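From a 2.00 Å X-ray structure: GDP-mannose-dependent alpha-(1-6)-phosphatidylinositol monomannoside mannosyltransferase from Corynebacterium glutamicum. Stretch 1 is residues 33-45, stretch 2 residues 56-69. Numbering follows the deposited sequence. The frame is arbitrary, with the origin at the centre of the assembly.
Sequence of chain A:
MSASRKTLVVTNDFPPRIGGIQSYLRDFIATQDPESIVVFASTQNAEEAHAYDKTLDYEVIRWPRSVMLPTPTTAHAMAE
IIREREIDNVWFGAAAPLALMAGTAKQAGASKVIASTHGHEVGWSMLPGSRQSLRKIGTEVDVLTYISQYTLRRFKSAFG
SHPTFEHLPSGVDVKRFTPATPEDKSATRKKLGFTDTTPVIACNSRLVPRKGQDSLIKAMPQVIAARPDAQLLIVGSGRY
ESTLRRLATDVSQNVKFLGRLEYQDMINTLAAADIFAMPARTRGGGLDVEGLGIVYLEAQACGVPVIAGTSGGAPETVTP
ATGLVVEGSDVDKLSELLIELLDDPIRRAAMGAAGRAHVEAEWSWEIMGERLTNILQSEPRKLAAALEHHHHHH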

ATOM      1  N   ASP A  33       9.551 -17.125   9.528  1.00 13.56           N
ATOM      2  CA  ASP A  33      10.471 -17.630  10.543  1.00 14.17           C
ATOM      3  C   ASP A  33      11.779 -16.844  10.430  1.00 13.89           C
ATOM      4  O   ASP A  33      12.439 -16.901   9.392  1.00 13.65           O
ATOM      5  CB  ASP A  33      10.718 -19.130  10.325  1.00 14.71           C
ATOM      6  CG  ASP A  33      11.532 -19.777  11.448  1.00 15.93           C
ATOM      7  OD1 ASP A  33      12.257 -19.073  12.184  1.00 16.19           O
ATOM      8  OD2 ASP A  33      11.448 -21.015  11.588  1.00 17.57           O
ATOM      9  N   PRO A  34      12.152 -16.102  11.496  1.00 14.01           N
ATOM     10  CA  PRO A  34      13.358 -15.262  11.472  1.00 13.94           C
ATOM     11  C   PRO A  34      14.642 -16.047  11.184  1.00 14.22           C
ATOM     12  O   PRO A  34      15.582 -15.501  10.599  1.00 14.09           O
ATOM     13  CB  PRO A  34      13.397 -14.659  12.882  1.00 14.11           C
ATOM     14  CG  PRO A  34      12.541 -15.560  13.717  1.00 14.68           C
ATOM     15  CD  PRO A  34      11.458 -16.012  12.795  1.00 14.46           C
ATOM     16  N   GLU A  35      14.671 -17.318  11.580  1.00 14.83           N
ATOM     17  CA  GLU A  35      15.824 -18.183  11.326  1.00 15.30           C
ATOM     18  C   GLU A  35      15.985 -18.533   9.841  1.00 14.94           C
ATOM     19  O   GLU A  35      17.061 -18.964   9.419  1.00 15.14           O
ATOM     20  CB  GLU A  35      15.736 -19.460  12.171  1.00 16.04           C
ATOM     21  CG  GLU A  35      16.018 -19.247  13.653  1.00 16.65           C
ATOM     22  CD  GLU A  35      15.649 -20.450  14.503  1.00 17.51           C
ATOM     23  OE1 GLU A  35      15.782 -21.595  14.027  1.00 18.75           O
ATOM     24  OE2 GLU A  35      15.224 -20.250  15.658  1.00 19.17           O
ATOM     25  N   SER A  36      14.920 -18.339   9.063  1.00 14.49           N
ATOM     26  CA  SER A  36      14.924 -18.644   7.627  1.00 14.38           C
ATOM     27  C   SER A  36      15.107 -17.400   6.747  1.00 13.72           C
ATOM     28  O   SER A  36      14.998 -17.477   5.521  1.00 13.53           O
ATOM     29  CB  SER A  36      13.642 -19.394   7.232  1.00 14.55           C
ATOM     30  OG  SER A  36      12.543 -18.505   7.078  1.00 14.73           O
ATOM     31  N   ILE A  37      15.394 -16.263   7.379  1.00 13.37           N
ATOM     32  CA  ILE A  37      15.527 -14.988   6.678  1.00 12.82           C
ATOM     33  C   ILE A  37      16.879 -14.334   6.949  1.00 12.58           C
ATOM     34  O   ILE A  37      17.311 -14.238   8.102  1.00 12.81           O
ATOM     35  CB  ILE A  37      14.405 -13.985   7.089  1.00 12.94           C
ATOM     36  CG1 ILE A  37      13.015 -14.495   6.677  1.00 13.33           C
ATOM     37  CG2 ILE A  37      14.691 -12.579   6.529  1.00 12.72           C
ATOM     38  CD1 ILE A  37      12.683 -14.363   5.181  1.00 14.26           C
ATOM     39  N   VAL A  38      17.538 -13.897   5.874  1.00 11.69           N
ATOM     40  CA  VAL A  38      18.714 -13.031   5.960  1.00 11.23           C
ATOM     41  C   VAL A  38      18.491 -11.843   5.019  1.00 10.46           C
ATOM     42  O   VAL A  38      17.984 -12.017   3.911  1.00 10.10           O
ATOM     43  CB  VAL A  38      20.031 -13.768   5.574  1.00 11.47           C
ATOM     44  CG1 VAL A  38      21.244 -12.871   5.817  1.00 11.49           C
ATOM     45  CG2 VAL A  38      20.184 -15.077   6.353  1.00 12.12           C
ATOM     46  N   VAL A  39      18.849 -10.644   5.468  1.00 10.18           N
ATOM     47  CA  VAL A  39      18.722  -9.441   4.640  1.00  9.81           C
ATOM     48  C   VAL A  39      20.096  -8.908   4.241  1.00  9.86           C
ATOM     49  O   VAL A  39      21.013  -8.852   5.063  1.00 10.06           O
ATOM     50  CB  VAL A  39      17.897  -8.326   5.344  1.00  9.91           C
ATOM     51  CG1 VAL A  39      17.794  -7.072   4.467  1.00  9.51           C
ATOM     52  CG2 VAL A  39      16.500  -8.832   5.700  1.00  9.74           C
ATOM     53  N   PHE A  40      20.220  -8.543   2.967  1.00  9.59           N
ATOM     54  CA  PHE A  40      21.388  -7.850   2.426  1.00  9.77           C
ATOM     55  C   PHE A  40      20.913  -6.475   1.945  1.00  9.94           C
ATOM     56  O   PHE A  40      20.232  -6.360   0.920  1.00  9.42           O
ATOM     57  CB  PHE A  40      22.010  -8.680   1.289  1.00  9.72           C
ATOM     58  CG  PHE A  40      23.249  -8.074   0.669  1.00  9.99           C
ATOM     59  CD1 PHE A  40      24.283  -7.575   1.463  1.00 10.30           C
ATOM     60  CD2 PHE A  40      23.393  -8.038  -0.720  1.00  9.94           C
ATOM     61  CE1 PHE A  40      25.430  -7.027   0.885  1.00 10.41           C
ATOM     62  CE2 PHE A  40      24.534  -7.495  -1.310  1.00  9.55           C
ATOM     63  CZ  PHE A  40      25.555  -6.986  -0.507  1.00 10.06           C
ATOM     64  N   ALA A  41      21.255  -5.437   2.709  1.00 10.38           N
ATOM     65  CA  ALA A  41      20.714  -4.095   2.479  1.00 10.75           C
ATOM     66  C   ALA A  41      21.782  -3.002   2.460  1.00 11.41           C
ATOM     67  O   ALA A  41      22.803  -3.108   3.136  1.00 11.56           O
ATOM     68  CB  ALA A  41      19.642  -3.774   3.521  1.00 10.52           C
ATOM     69  N   SER A  42      21.529  -1.950   1.684  1.00 11.87           N
ATOM     70  CA  SER A  42      22.379  -0.757   1.676  1.00 13.01           C
ATOM     71  C   SER A  42      22.348  -0.034   3.030  1.00 13.81           C
ATOM     72  O   SER A  42      21.505  -0.329   3.885  1.00 13.61           O
ATOM     73  CB  SER A  42      21.947   0.193   0.558  1.00 13.01           C
ATOM     74  OG  SER A  42      20.589   0.563   0.704  1.00 13.18           O
ATOM     75  N   THR A  43      23.268   0.911   3.216  1.00 14.98           N
ATOM     76  CA  THR A  43      23.389   1.648   4.474  1.00 16.13           C
ATOM     77  C   THR A  43      23.408   3.154   4.216  1.00 17.14           C
ATOM     78  O   THR A  43      24.294   3.661   3.528  1.00 17.46           O
ATOM     79  CB  THR A  43      24.672   1.244   5.239  1.00 16.40           C
ATOM     80  OG1 THR A  43      24.787  -0.184   5.261  1.00 16.03           O
ATOM     81  CG2 THR A  43      24.649   1.781   6.671  1.00 16.91           C
ATOM     82  N   GLN A  44      22.430   3.860   4.774  1.00 18.01           N
ATOM     83  CA  GLN A  44      22.315   5.306   4.585  1.00 19.35           C
ATOM     84  C   GLN A  44      22.983   6.078   5.722  1.00 20.35           C
ATOM     85  O   GLN A  44      23.669   7.076   5.486  1.00 21.33           O
ATOM     86  CB  GLN A  44      20.848   5.723   4.418  1.00 19.47           C
ATOM     87  CG  GLN A  44      20.235   5.333   3.068  1.00 19.70           C
ATOM     88  CD  GLN A  44      19.829   3.867   2.989  1.00 19.67           C
ATOM     89  OE1 GLN A  44      19.114   3.362   3.855  1.00 19.44           O
ATOM     90  NE2 GLN A  44      20.276   3.183   1.940  1.00 19.08           N
ATOM     91  N   ASN A  45      22.768   5.611   6.952  1.00 20.40           N
ATOM     92  CA  ASN A  45      23.474   6.113   8.128  1.00 21.13           C
ATOM     93  C   ASN A  45      23.880   4.935   9.011  1.00 20.62           C
ATOM     94  O   ASN A  45      23.026   4.185   9.486  1.00 20.26           O
ATOM     95  CB  ASN A  45      22.613   7.123   8.897  1.00 21.78           C
ATOM     96  CG  ASN A  45      23.348   7.748  10.072  1.00 23.30           C
ATOM     97  OD1 ASN A  45      23.504   7.129  11.124  1.00 23.58           O
ATOM     98  ND2 ASN A  45      23.794   8.987   9.899  1.00 25.27           N
ATOM     99  N   LEU A  56      16.080  -6.346  15.815  1.00 12.15           N
ATOM    100  CA  LEU A  56      15.492  -7.433  15.027  1.00 11.57           C
ATOM    101  C   LEU A  56      15.900  -8.827  15.518  1.00 11.86           C
ATOM    102  O   LEU A  56      16.955  -8.991  16.136  1.00 12.08           O
ATOM    103  CB  LEU A  56      15.848  -7.257  13.542  1.00 10.93           C
ATOM    104  CG  LEU A  56      15.517  -5.899  12.905  1.00 10.37           C
ATOM    105  CD1 LEU A  56      16.032  -5.820  11.470  1.00  9.01           C
ATOM    106  CD2 LEU A  56      14.016  -5.599  12.957  1.00  9.98           C
ATOM    107  N   ASP A  57      15.052  -9.821  15.249  1.00 11.83           N
ATOM    108  CA  ASP A  57      15.361 -11.218  15.585  1.00 12.32           C
ATOM    109  C   ASP A  57      15.875 -12.027  14.386  1.00 12.04           C
ATOM    110  O   ASP A  57      16.036 -13.248  14.471  1.00 11.92           O
ATOM    111  CB  ASP A  57      14.174 -11.921  16.272  1.00 12.53           C
ATOM    112  CG  ASP A  57      12.904 -11.944  15.420  1.00 12.54           C
ATOM    113  OD1 ASP A  57      12.855 -11.318  14.337  1.00 12.28           O
ATOM    114  OD2 ASP A  57      11.934 -12.600  15.857  1.00 12.85           O
ATOM    115  N   TYR A  58      16.138 -11.328  13.283  1.00 11.79           N
ATOM    116  CA  TYR A  58      16.772 -11.922  12.102  1.00 11.82           C
ATOM    117  C   TYR A  58      18.000 -11.112  11.670  1.00 11.94           C
ATOM    118  O   TYR A  58      18.129  -9.934  12.013  1.00 11.91           O
ATOM    119  CB  TYR A  58      15.768 -12.065  10.949  1.00 11.50           C
ATOM    120  CG  TYR A  58      15.125 -10.767  10.502  1.00 11.22           C
ATOM    121  CD1 TYR A  58      13.915 -10.341  11.053  1.00 11.61           C
ATOM    122  CD2 TYR A  58      15.720  -9.973   9.521  1.00 11.23           C
ATOM    123  CE1 TYR A  58      13.320  -9.151  10.648  1.00 11.18           C
ATOM    124  CE2 TYR A  58      15.133  -8.783   9.107  1.00 11.04           C
ATOM    125  CZ  TYR A  58      13.937  -8.377   9.674  1.00 11.07           C
ATOM    126  OH  TYR A  58      13.351  -7.205   9.261  1.00 11.13           O
ATOM    127  N   GLU A  59      18.891 -11.753  10.918  1.00 12.15           N
ATOM    128  CA  GLU A  59      20.169 -11.156  10.523  1.00 12.69           C
ATOM    129  C   GLU A  59      20.038 -10.161   9.369  1.00 12.17           C
ATOM    130  O   GLU A  59      19.375 -10.438   8.364  1.00 11.79           O
ATOM    131  CB  GLU A  59      21.176 -12.256  10.155  1.00 12.87           C
ATOM    132  CG  GLU A  59      22.552 -11.740   9.719  1.00 13.80           C
ATOM    133  CD  GLU A  59      23.499 -12.845   9.289  1.00 14.51           C
ATOM    134  OE1 GLU A  59      23.022 -13.931   8.885  1.00 16.20           O
ATOM    135  OE2 GLU A  59      24.729 -12.624   9.348  1.00 16.62           O
ATOM    136  N   VAL A  60      20.679  -9.005   9.532  1.00 12.24           N
ATOM    137  CA  VAL A  60      20.818  -8.017   8.462  1.00 12.12           C
ATOM    138  C   VAL A  60      22.306  -7.813   8.175  1.00 12.45           C
ATOM    139  O   VAL A  60      23.074  -7.444   9.067  1.00 12.73           O
ATOM    140  CB  VAL A  60      20.154  -6.657   8.822  1.00 12.15           C
ATOM    141  CG1 VAL A  60      20.327  -5.642   7.687  1.00 11.87           C
ATOM    142  CG2 VAL A  60      18.674  -6.844   9.142  1.00 11.64           C
ATOM    143  N   ILE A  61      22.703  -8.090   6.937  1.00 12.23           N
ATOM    144  CA  ILE A  61      24.066  -7.836   6.477  1.00 12.83           C
ATOM    145  C   ILE A  61      24.069  -6.516   5.713  1.00 12.80           C
ATOM    146  O   ILE A  61      23.450  -6.397   4.651  1.00 12.52           O
ATOM    147  CB  ILE A  61      24.607  -8.990   5.590  1.00 12.76           C
ATOM    148  CG1 ILE A  61      24.583 -10.313   6.368  1.00 13.36           C
ATOM    149  CG2 ILE A  61      26.019  -8.670   5.080  1.00 13.00           C
ATOM    150  CD1 ILE A  61      24.735 -11.558   5.504  1.00 13.35           C
ATOM    151  N   ARG A  62      24.759  -5.523   6.268  1.00 13.22           N
ATOM    152  CA  ARG A  62      24.753  -4.179   5.704  1.00 13.31           C
ATOM    153  C   ARG A  62      25.853  -3.965   4.664  1.00 13.92           C
ATOM    154  O   ARG A  62      27.040  -4.181   4.930  1.00 14.04           O
ATOM    155  CB  ARG A  62      24.842  -3.125   6.812  1.00 13.72           C
ATOM    156  CG  ARG A  62      23.595  -3.016   7.696  1.00 12.79           C
ATOM    157  CD  ARG A  62      22.451  -2.292   6.995  1.00 11.74           C
ATOM    158  NE  ARG A  62      21.286  -2.145   7.867  1.00 11.25           N
ATOM    159  CZ  ARG A  62      20.191  -1.455   7.557  1.00 11.07           C
ATOM    160  NH1 ARG A  62      20.094  -0.834   6.386  1.00 10.46           N
ATOM    161  NH2 ARG A  62      19.188  -1.385   8.422  1.00  9.85           N
ATOM    162  N   TRP A  63      25.429  -3.553   3.472  1.00 14.05           N
ATOM    163  CA  TRP A  63      26.323  -3.150   2.395  1.00 14.75           C
ATOM    164  C   TRP A  63      26.743  -1.698   2.667  1.00 15.42           C
ATOM    165  O   TRP A  63      25.885  -0.816   2.756  1.00 15.34           O
ATOM    166  CB  TRP A  63      25.590  -3.304   1.053  1.00 14.49           C
ATOM    167  CG  TRP A  63      26.390  -3.043  -0.207  1.00 14.87           C
ATOM    168  CD1 TRP A  63      26.077  -2.153  -1.196  1.00 15.24           C
ATOM    169  CD2 TRP A  63      27.600  -3.700  -0.629  1.00 15.29           C
ATOM    170  NE1 TRP A  63      27.017  -2.201  -2.197  1.00 15.47           N
ATOM    171  CE2 TRP A  63      27.963  -3.139  -1.876  1.00 15.82           C
ATOM    172  CE3 TRP A  63      28.414  -4.698  -0.074  1.00 15.11           C
ATOM    173  CZ2 TRP A  63      29.110  -3.542  -2.579  1.00 15.88           C
ATOM    174  CZ3 TRP A  63      29.558  -5.096  -0.773  1.00 15.74           C
ATOM    175  CH2 TRP A  63      29.891  -4.518  -2.013  1.00 15.88           C
ATOM    176  N   PRO A  64      28.062  -1.451   2.827  1.00 16.21           N
ATOM    177  CA  PRO A  64      28.558  -0.139   3.270  1.00 17.16           C
ATOM    178  C   PRO A  64      28.494   0.949   2.189  1.00 17.59           C
ATOM    179  O   PRO A  64      29.388   1.796   2.105  1.00 18.19           O
ATOM    180  CB  PRO A  64      30.013  -0.433   3.654  1.00 17.69           C
ATOM    181  CG  PRO A  64      30.408  -1.544   2.736  1.00 17.35           C
ATOM    182  CD  PRO A  64      29.167  -2.399   2.590  1.00 16.44           C
ATOM    183  N   ARG A  65      27.440   0.911   1.379  1.00 17.43           N
ATOM    184  CA  ARG A  65      27.187   1.905   0.343  1.00 17.95           C
ATOM    185  C   ARG A  65      25.806   2.518   0.543  1.00 17.47           C
ATOM    186  O   ARG A  65      24.860   1.830   0.940  1.00 16.99           O
ATOM    187  CB  ARG A  65      27.273   1.268  -1.048  1.00 18.05           C
ATOM    188  CG  ARG A  65      28.687   1.020  -1.566  1.00 20.03           C
ATOM    189  CD  ARG A  65      29.348   2.324  -2.006  1.00 22.93           C
ATOM    190  NE  ARG A  65      30.375   2.123  -3.029  1.00 25.12           N
ATOM    191  CZ  ARG A  65      31.652   1.853  -2.776  1.00 26.43           C
ATOM    192  NH1 ARG A  65      32.507   1.697  -3.781  1.00 27.21           N
ATOM    193  NH2 ARG A  65      32.080   1.737  -1.525  1.00 27.04           N
ATOM    194  N   SER A  66      25.702   3.814   0.259  1.00 17.52           N
ATOM    195  CA  SER A  66      24.459   4.570   0.405  1.00 17.17           C
ATOM    196  C   SER A  66      23.352   4.076  -0.534  1.00 16.22           C
ATOM    197  O   SER A  66      22.162   4.158  -0.207  1.00 15.75           O
ATOM    198  CB  SER A  66      24.732   6.058   0.170  1.00 18.08           C
ATOM    199  OG  SER A  66      23.579   6.835   0.427  1.00 19.22           O
ATOM    200  N   VAL A  67      23.758   3.575  -1.699  1.00 15.45           N
ATOM    201  CA  VAL A  67      22.844   2.997  -2.684  1.00 14.59           C
ATOM    202  C   VAL A  67      23.382   1.635  -3.112  1.00 13.81           C
ATOM    203  O   VAL A  67      24.554   1.509  -3.482  1.00 14.23           O
ATOM    204  CB  VAL A  67      22.690   3.903  -3.945  1.00 15.14           C
ATOM    205  CG1 VAL A  67      21.586   3.381  -4.859  1.00 14.67           C
ATOM    206  CG2 VAL A  67      22.411   5.355  -3.558  1.00 15.99           C
ATOM    207  N   MET A  68      22.536   0.610  -3.040  1.00 12.61           N
ATOM    208  CA  MET A  68      22.902  -0.692  -3.580  1.00 11.69           C
ATOM    209  C   MET A  68      22.508  -0.758  -5.049  1.00 11.51           C
ATOM    210  O   MET A  68      21.331  -0.628  -5.399  1.00 11.05           O
ATOM    211  CB  MET A  68      22.261  -1.840  -2.802  1.00 11.20           C
ATOM    212  CG  MET A  68      22.788  -3.203  -3.236  1.00 10.72           C
ATOM    213  SD  MET A  68      21.947  -4.613  -2.508  1.00 10.50           S
ATOM    214  CE  MET A  68      22.527  -4.514  -0.813  1.00  9.18           C
ATOM    215  N   LEU A  69      23.512  -0.957  -5.898  1.00 11.40           N
ATOM    216  CA  LEU A  69      23.332  -0.960  -7.344  1.00 11.35           C
ATOM    217  C   LEU A  69      23.780  -2.296  -7.935  1.00 11.21           C
ATOM    218  O   LEU A  69      24.620  -2.979  -7.341  1.00 11.22           O
ATOM    219  CB  LEU A  69      24.121   0.201  -7.966  1.00 11.86           C
ATOM    220  CG  LEU A  69      23.644   1.610  -7.585  1.00 11.97           C
ATOM    221  CD1 LEU A  69      24.747   2.644  -7.769  1.00 12.48           C
ATOM    222  CD2 LEU A  69      22.384   1.996  -8.358  1.00 11.74           C
TER
HETATM  223  O   HOH W   1      18.408 -14.595  10.554  1.00  9.35           O
HETATM  224  O   HOH W   2      18.463   1.103   5.293  1.00 17.43           O

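Where the parallel pairing of these two strands begins, a water stands in for a direct backbone bond. Ile 37 O and Glu 59 N lie 4.1 Å apart, too far to bond directly; water 1 donates to Ile 37 O at 2.7 Å and accepts from Glu 59 N at 2.9 Å, so both groups are satisfied although the backbones have splayed.

Beyond this gap the ladder closes and follows the parallel rule, with alternate residues, Val 39 and Ala 41, each bonding the two residues that flank its partner. Val 39 N donates to Glu 59 O at 3.0 Å, and Ile 61 N donates to Val 39 O at only 2.6 Å. Ala 41 then repeats the pattern: its N reaches Ile 61 O at 3.1 Å, and its O accepts from Trp 63 N at 2.7 Å. All four bonds are nearly straight, with angles at the hydrogen of 161° to 168°. The strand directions differ by 27°, a modest twist.

Side chains alternate between faces. On the face bearing Phe 40 and Ile 61, the packing includes several apolar contacts: Val 38 CG1 meets Ile 61 CD1 at 3.7 Å, and Phe 40 CZ comes within 3.7 Å of Trp 63 CE3 at the edge of the phenylalanine ring. Met 68, past the strand, turns back toward the first stretch and sets its CE over one face of the Phe 40 ring, 3.7 Å from CE to the centroid and 15° off the normal. Its chi1 and chi2, both t, carry the sulfur out, and chi3 at -71° (m) places CE. On the other face, Val 39 CG2 packs against Tyr 58 CE2 at 3.7 Å.

Past Ala 41, side chains take over much of the bonding. Arg 62 NH1 donates to Ser 42 O at 2.9 Å, the carbonyl lying near the guanidinium plane, and also to water 2 at 2.8 Å. Thr 43 bonds through two of its atoms: its N donates to Arg 65 O at 2.9 Å, and its OG1 donates to Trp 63 O at 2.8 Å. Gln 44 NE2 completes the series, donating to Ser 66 O at 3.0 Å and, within its own stretch, to Ser 42 OG at 2.9 Å.

The design lesson is economical: a short, regular ladder at the centre, with water at one end and side-chain donors joining a further backbone bond at the other.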